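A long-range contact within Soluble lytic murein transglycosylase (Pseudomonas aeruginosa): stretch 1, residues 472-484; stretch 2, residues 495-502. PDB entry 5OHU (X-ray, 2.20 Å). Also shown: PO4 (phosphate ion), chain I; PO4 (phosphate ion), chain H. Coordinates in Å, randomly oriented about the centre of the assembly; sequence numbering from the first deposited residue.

Stretch 1 (472-484) IRFPMAHRATLVR
Stretch 2 (495-502) WIFAITRQ

Stretch 2 is helical throughout, Trp-495 to Gln-502, with phi/psi near -62/-43 and i-to-i+4 bonds such as Arg-501 N to Phe-497 O at 2.7 Å. Stretch 1 changes form along its length. Arg-473 (-71/-19) gives way to extended Phe-474 (-137/77) and Pro-475 (-65/157); a type II turn then runs from Met-476 (-120/24) through Ala-477 (-64/145) and His-478 (64/29) to Arg-479, closed by a weak bond from Arg-479 N to Met-476 O at 3.3 Å. A helix follows from Arg-479 to Arg-484, with His-478 at its N-cap position and Leu-482 N bonded to His-478 O at 3.0 Å. The axes of this helix and stretch 2 approach to 9.9 Å, their N-to-C directions 123° apart. Two CA pairs set the register, Leu-482 with Ile-496 and Phe-474 with Arg-501, each 7.0 Å apart, so the chains run in broadly opposing senses.

Phe-497 organises the apolar half. Its CB leaves sideways, but chi1 -78° (m) and chi2 78° bring the ring to stretch 1. Leu-482, pointing toward stretch 2 with chi1 m and chi2 t, sets CD1 over one ring face, 3.4 Å from the Phe-497 centroid and 9° off the normal, a CH-pi contact. Leu-482 CD2 lies 4.2 Å from Ile-496 CG1; Ile-496 is t, t. At the ring edge, Val-483 (t) places CG2 3.9 Å from Phe-497 CE1. Met-476, m at all three chi angles, brings SD obliquely to 3.9 Å from Phe-497 CE2, while Arg-479 CA lies 3.8 Å from Phe-497 CZ. Thus residues of the turn and the helix together cover one face of the Phe-497 ring and parts of its rim.

The polar half rests on Arg-501, one helical turn beyond Phe-497. With chi1 to chi3 t, p, t and chi4 86°, it donates from NE to Arg-473 O at 2.6 Å, with an N-H...O angle of 152°; the carbonyl lies near the guanidinium plane, where the NE proton can reach it. This is the sole hydrogen bond across the stretches. Phe-474 (m, chi2 -71°) comes alongside, its CE1 4.0 Å from Arg-501 NE in an oblique approach. Thr-500 (m) spends its OG1 proton within its own helix, on Ile-496 O at 2.8 Å.

Away from the interface, His-478 (m, chi2 -76°) bridges two phosphate ions, with ND1 2.5 Å from O3 of chain I and NE2 3.0 Å from O2 of chain H.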

# COMPACT_ATOMS: atom_id res chain seq x y z
N ILE A 472 -22.55 4.60 4.23
CA ILE A 472 -21.28 5.29 4.05
C ILE A 472 -20.32 4.44 3.24
O ILE A 472 -19.65 4.94 2.33
CB ILE A 472 -20.67 5.67 5.42
CG1 ILE A 472 -21.54 6.72 6.12
CG2 ILE A 472 -19.25 6.20 5.23
CD1 ILE A 472 -20.85 7.36 7.30
N ARG A 473 -20.26 3.14 3.52
CA ARG A 473 -19.27 2.30 2.84
C ARG A 473 -19.61 2.08 1.37
O ARG A 473 -18.71 1.72 0.60
CB ARG A 473 -19.13 0.96 3.55
CG ARG A 473 -18.36 1.02 4.89
CD ARG A 473 -18.16 -0.38 5.49
NE ARG A 473 -17.32 -1.22 4.62
CZ ARG A 473 -17.51 -2.52 4.44
NH1 ARG A 473 -18.51 -3.13 5.05
NH2 ARG A 473 -16.70 -3.20 3.63
N PHE A 474 -20.86 2.29 0.96
CA PHE A 474 -21.30 1.97 -0.40
C PHE A 474 -22.18 3.09 -0.95
O PHE A 474 -23.41 2.98 -1.03
CB PHE A 474 -21.99 0.60 -0.41
CG PHE A 474 -21.05 -0.49 0.00
CD1 PHE A 474 -20.02 -0.86 -0.85
CD2 PHE A 474 -21.11 -1.05 1.27
CE1 PHE A 474 -19.10 -1.82 -0.48
CE2 PHE A 474 -20.18 -2.03 1.65
CZ PHE A 474 -19.17 -2.40 0.78
N PRO A 475 -21.56 4.18 -1.37
CA PRO A 475 -22.33 5.30 -1.93
C PRO A 475 -23.03 4.92 -3.23
O PRO A 475 -22.62 4.00 -3.95
CB PRO A 475 -21.27 6.38 -2.18
CG PRO A 475 -19.94 5.70 -2.03
CD PRO A 475 -20.15 4.53 -1.14
N MET A 476 -24.09 5.67 -3.54
CA MET A 476 -24.93 5.42 -4.71
C MET A 476 -24.96 6.60 -5.67
O MET A 476 -25.94 6.76 -6.41
CB MET A 476 -26.36 5.08 -4.28
CG MET A 476 -26.47 3.86 -3.40
SD MET A 476 -26.40 2.36 -4.39
CE MET A 476 -27.96 2.43 -5.24
N ALA A 477 -23.94 7.46 -5.65
CA ALA A 477 -23.95 8.63 -6.52
C ALA A 477 -23.94 8.22 -7.99
O ALA A 477 -23.32 7.22 -8.37
CB ALA A 477 -22.75 9.53 -6.22
N HIS A 478 -24.63 9.00 -8.82
CA HIS A 478 -24.70 8.77 -10.26
C HIS A 478 -25.38 7.46 -10.60
O HIS A 478 -25.12 6.85 -11.64
CB HIS A 478 -23.31 8.84 -10.90
CG HIS A 478 -22.54 10.05 -10.47
ND1 HIS A 478 -22.80 11.31 -10.97
CD2 HIS A 478 -21.54 10.20 -9.57
CE1 HIS A 478 -21.98 12.18 -10.41
NE2 HIS A 478 -21.22 11.53 -9.55
N ARG A 479 -26.30 7.06 -9.71
CA ARG A 479 -27.04 5.81 -9.83
C ARG A 479 -27.74 5.67 -11.18
O ARG A 479 -27.71 4.59 -11.79
CB ARG A 479 -28.07 5.74 -8.70
CG ARG A 479 -29.01 4.56 -8.77
CD ARG A 479 -29.94 4.55 -7.56
NE ARG A 479 -30.86 3.42 -7.61
CZ ARG A 479 -31.50 2.94 -6.55
NH1 ARG A 479 -31.30 3.48 -5.35
NH2 ARG A 479 -32.33 1.91 -6.69
N ALA A 480 -28.39 6.74 -11.66
CA ALA A 480 -29.22 6.62 -12.85
C ALA A 480 -28.37 6.28 -14.07
O ALA A 480 -28.71 5.40 -14.86
CB ALA A 480 -30.01 7.91 -13.08
N THR A 481 -27.24 6.98 -14.24
CA THR A 481 -26.33 6.67 -15.34
C THR A 481 -25.67 5.30 -15.15
O THR A 481 -25.47 4.57 -16.13
CB THR A 481 -25.26 7.76 -15.46
OG1 THR A 481 -25.89 9.04 -15.62
CG2 THR A 481 -24.35 7.48 -16.66
N LEU A 482 -25.31 4.93 -13.91
CA LEU A 482 -24.70 3.62 -13.70
C LEU A 482 -25.64 2.49 -14.13
O LEU A 482 -25.22 1.56 -14.82
CB LEU A 482 -24.29 3.45 -12.24
CG LEU A 482 -23.04 4.20 -11.75
CD1 LEU A 482 -22.71 3.81 -10.33
CD2 LEU A 482 -21.85 3.80 -12.59
N VAL A 483 -26.91 2.57 -13.74
CA VAL A 483 -27.88 1.53 -14.07
C VAL A 483 -28.16 1.51 -15.57
O VAL A 483 -28.21 0.44 -16.20
CB VAL A 483 -29.16 1.73 -13.23
CG1 VAL A 483 -30.26 0.76 -13.65
CG2 VAL A 483 -28.82 1.54 -11.73
N ARG A 484 -28.31 2.69 -16.18
CA ARG A 484 -28.58 2.77 -17.61
C ARG A 484 -27.44 2.17 -18.44
O ARG A 484 -27.66 1.35 -19.33
CB ARG A 484 -28.83 4.23 -18.01
CG ARG A 484 -28.95 4.42 -19.51
CD ARG A 484 -29.19 5.85 -19.87
NE ARG A 484 -30.24 6.41 -19.01
CZ ARG A 484 -30.10 7.49 -18.24
NH1 ARG A 484 -28.94 8.14 -18.23
NH2 ARG A 484 -31.13 7.90 -17.50
N TRP A 495 -22.35 -4.91 -10.48
CA TRP A 495 -20.94 -5.07 -10.79
C TRP A 495 -20.28 -3.73 -11.10
O TRP A 495 -19.17 -3.46 -10.63
CB TRP A 495 -20.78 -6.04 -11.97
CG TRP A 495 -19.37 -6.50 -12.19
CD1 TRP A 495 -18.41 -6.76 -11.24
CD2 TRP A 495 -18.75 -6.74 -13.46
NE1 TRP A 495 -17.23 -7.16 -11.85
CE2 TRP A 495 -17.42 -7.16 -13.21
CE3 TRP A 495 -19.19 -6.65 -14.79
CZ2 TRP A 495 -16.52 -7.48 -14.24
CZ3 TRP A 495 -18.31 -6.98 -15.82
CH2 TRP A 495 -16.99 -7.40 -15.54
N ILE A 496 -20.96 -2.86 -11.84
CA ILE A 496 -20.34 -1.60 -12.20
C ILE A 496 -20.26 -0.66 -10.98
O ILE A 496 -19.28 0.07 -10.83
CB ILE A 496 -21.09 -0.98 -13.39
CG1 ILE A 496 -20.29 0.15 -14.01
CG2 ILE A 496 -22.44 -0.44 -12.98
CD1 ILE A 496 -20.93 0.69 -15.28
N PHE A 497 -21.27 -0.67 -10.11
CA PHE A 497 -21.14 0.02 -8.83
C PHE A 497 -19.94 -0.51 -8.05
O PHE A 497 -19.15 0.26 -7.49
CB PHE A 497 -22.40 -0.15 -7.99
CG PHE A 497 -23.54 0.73 -8.39
CD1 PHE A 497 -24.31 0.43 -9.50
CD2 PHE A 497 -23.86 1.85 -7.64
CE1 PHE A 497 -25.37 1.23 -9.86
CE2 PHE A 497 -24.92 2.66 -7.99
CZ PHE A 497 -25.67 2.35 -9.11
N ALA A 498 -19.79 -1.85 -8.01
CA ALA A 498 -18.67 -2.47 -7.31
C ALA A 498 -17.33 -2.04 -7.90
O ALA A 498 -16.40 -1.70 -7.16
CB ALA A 498 -18.79 -3.99 -7.36
N ILE A 499 -17.20 -2.07 -9.22
CA ILE A 499 -15.94 -1.68 -9.85
C ILE A 499 -15.65 -0.22 -9.53
O ILE A 499 -14.52 0.15 -9.20
CB ILE A 499 -16.00 -1.95 -11.36
CG1 ILE A 499 -15.94 -3.46 -11.65
CG2 ILE A 499 -14.93 -1.14 -12.13
CD1 ILE A 499 -14.54 -4.05 -11.68
N THR A 500 -16.68 0.62 -9.60
CA THR A 500 -16.50 2.03 -9.28
C THR A 500 -16.11 2.21 -7.82
O THR A 500 -15.20 2.99 -7.50
CB THR A 500 -17.79 2.78 -9.59
OG1 THR A 500 -18.06 2.64 -10.99
CG2 THR A 500 -17.67 4.24 -9.23
N ARG A 501 -16.77 1.49 -6.91
CA ARG A 501 -16.46 1.62 -5.50
C ARG A 501 -14.99 1.25 -5.22
O ARG A 501 -14.31 1.94 -4.44
CB ARG A 501 -17.42 0.75 -4.69
CG ARG A 501 -16.98 0.44 -3.26
CD ARG A 501 -16.91 1.67 -2.38
NE ARG A 501 -16.66 1.26 -1.00
CZ ARG A 501 -15.45 1.06 -0.50
NH1 ARG A 501 -14.38 1.23 -1.27
NH2 ARG A 501 -15.31 0.68 0.76
N GLN A 502 -14.48 0.21 -5.88
CA GLN A 502 -13.09 -0.20 -5.71
C GLN A 502 -12.12 0.78 -6.36
O GLN A 502 -11.08 1.11 -5.78
CB GLN A 502 -12.89 -1.60 -6.30
CG GLN A 502 -11.48 -2.13 -6.39
CD GLN A 502 -10.75 -2.21 -5.03
OE1 GLN A 502 -9.57 -1.86 -4.94
NE2 GLN A 502 -11.48 -2.56 -3.98
P PO4 I . -25.74 11.83 -12.95
O1 PO4 I . -26.19 12.64 -14.14
O2 PO4 I . -26.19 12.51 -11.67
O3 PO4 I . -24.23 11.76 -12.96
O4 PO4 I . -26.33 10.44 -13.02
P PO4 H . -18.73 12.75 -6.96
O1 PO4 H . -19.25 13.80 -7.90
O2 PO4 H . -18.99 11.38 -7.55
O3 PO4 H . -17.25 12.95 -6.73
O4 PO4 H . -19.44 12.85 -5.63